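Local structure of beta-glucuronidase (uncultured Clostridium sp., 6U7J) at the interface of chains A and B. The protein hydrolyses beta-D-glucuronides as a gut microbial glycoside hydrolase family 2 enzyme, an activity that reactivates estrogens by freeing them from their glucuronide conjugates. Numbering follows the deposited sequence. Chains: chain A/B, Beta-glucuronidase.

The interface of chains A and B. Residues chain A 512, 564-566; chain B 512, 515, 523, 565.
A:Val565 meets its symmetry mate B:Val565 on the two-fold axis relating two subunits of the deposited tetramer of this glycoside hydrolase family 2 enzyme, both valines lying in loops of the TIM-barrel domain. The pair illustrates how a two-fold contact can be built from one residue placed against its own copy, with each flanking contact made twice. Going out from CB of A:Val565, the side chain forks. CG2, set beside the backbone N, points at the axis and touches CG2 of B:Val565 at 3.6 Å, the two side chains reaching toward each other tip to tip. CG1, anti to the backbone N (chi1 -168°), turns instead into the partner's surface, where it lies 3.9 Å from CG1 of B:Ile512, whose side chain crosses it at about a right angle. The same methyl meets CD1 of B:Leu515 at 4.1 Å and sits over the rim of one face of the B:Phe523 ring, 4.2 Å above its plane. The twin of the isoleucine contact brings CG1 of A:Ile512 to 3.7 Å from CG1 of B:Val565. The backbone of chain A passes over the CD2/CE2 side of the same ring face: CA of A:Val565 stands 3.8 Å from CD2 of B:Phe523, and the carbonyl O of A:Arg564, outside the rim and tilted above the ring plane, comes to 3.3 Å from CE2. B:Leu515 extends the apolar patch further, its CD1 resting 4.0 Å from CB of A:Asp566, so that the aspartate adds its methylene to the packing.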
loop_
_atom_site.group_PDB
_atom_site.type_symbol
_atom_site.label_atom_id
_atom_site.label_comp_id
_atom_site.label_asym_id
_atom_site.label_seq_id
_atom_site.Cartn_x
_atom_site.Cartn_y
_atom_site.Cartn_z
ATOM N N ILE A 512 -7.323 4.166 -5.319
ATOM C CA ILE A 512 -6.380 3.215 -4.744
ATOM C C ILE A 512 -6.387 3.428 -3.235
ATOM O O ILE A 512 -6.082 4.527 -2.756
ATOM C CB ILE A 512 -4.970 3.378 -5.329
ATOM C CG1 ILE A 512 -5.010 3.462 -6.868
ATOM C CG2 ILE A 512 -4.061 2.236 -4.843
ATOM C CD1 ILE A 512 -5.483 2.190 -7.520
ATOM N N ARG A 564 -6.933 -0.094 -15.895
ATOM C CA ARG A 564 -7.476 -0.974 -14.868
ATOM C C ARG A 564 -6.313 -1.489 -14.036
ATOM O O ARG A 564 -5.601 -2.406 -14.461
ATOM C CB ARG A 564 -8.258 -2.116 -15.500
ATOM C CG ARG A 564 -9.457 -1.649 -16.285
ATOM C CD ARG A 564 -9.596 -2.507 -17.531
ATOM N NE ARG A 564 -10.858 -2.297 -18.246
ATOM C CZ ARG A 564 -11.195 -2.970 -19.341
ATOM N NH1 ARG A 564 -10.361 -3.882 -19.829
ATOM N NH2 ARG A 564 -12.344 -2.729 -19.952
ATOM N N VAL A 565 -6.129 -0.900 -12.858
ATOM C CA VAL A 565 -5.088 -1.314 -11.921
ATOM C C VAL A 565 -5.500 -2.582 -11.166
ATOM O O VAL A 565 -6.141 -2.497 -10.113
ATOM C CB VAL A 565 -4.786 -0.165 -10.942
ATOM C CG1 VAL A 565 -3.516 -0.446 -10.165
ATOM C CG2 VAL A 565 -4.680 1.161 -11.712
ATOM N N ASP A 566 -5.114 -3.761 -11.676
ATOM C CA ASP A 566 -5.559 -5.053 -11.118
ATOM C C ASP A 566 -7.076 -5.044 -10.917
ATOM O O ASP A 566 -7.600 -5.337 -9.837
ATOM C CB ASP A 566 -4.823 -5.394 -9.812
ATOM C CG ASP A 566 -5.015 -6.869 -9.374
ATOM O OD1 ASP A 566 -5.258 -7.755 -10.231
ATOM O OD2 ASP A 566 -4.917 -7.141 -8.155
ATOM N N ILE B 512 2.884 -0.827 -9.539
ATOM C CA ILE B 512 2.484 -0.314 -8.234
ATOM C C ILE B 512 3.245 -1.090 -7.175
ATOM O O ILE B 512 3.068 -2.306 -7.042
ATOM C CB ILE B 512 0.974 -0.429 -8.000
ATOM C CG1 ILE B 512 0.170 0.188 -9.153
ATOM C CG2 ILE B 512 0.620 0.227 -6.661
ATOM C CD1 ILE B 512 0.435 1.699 -9.364
ATOM N N LEU B 515 1.918 -4.343 -5.316
ATOM C CA LEU B 515 0.980 -5.129 -6.104
ATOM C C LEU B 515 1.684 -6.402 -6.564
ATOM O O LEU B 515 2.592 -6.339 -7.399
ATOM C CB LEU B 515 0.483 -4.320 -7.296
ATOM C CG LEU B 515 -0.925 -4.614 -7.804
ATOM C CD1 LEU B 515 -1.314 -3.625 -8.887
ATOM C CD2 LEU B 515 -1.021 -6.021 -8.331
ATOM N N PHE B 523 0.868 -4.117 -13.993
ATOM C CA PHE B 523 0.903 -3.287 -12.777
ATOM C C PHE B 523 1.521 -4.014 -11.590
ATOM O O PHE B 523 1.904 -3.379 -10.610
ATOM C CB PHE B 523 -0.479 -2.764 -12.379
ATOM C CG PHE B 523 -1.046 -1.775 -13.349
ATOM C CD1 PHE B 523 -0.494 -0.507 -13.462
ATOM C CD2 PHE B 523 -2.130 -2.110 -14.155
ATOM C CE1 PHE B 523 -1.011 0.418 -14.369
ATOM C CE2 PHE B 523 -2.636 -1.193 -15.066
ATOM C CZ PHE B 523 -2.079 0.074 -15.163
ATOM N N VAL B 565 -1.529 6.573 -12.491
ATOM C CA VAL B 565 -1.924 6.403 -11.085
ATOM C C VAL B 565 -1.042 7.313 -10.231
ATOM O O VAL B 565 0.062 6.937 -9.846
ATOM C CB VAL B 565 -1.826 4.940 -10.631
ATOM C CG1 VAL B 565 -2.429 4.770 -9.244
ATOM C CG2 VAL B 565 -2.553 4.010 -11.599
#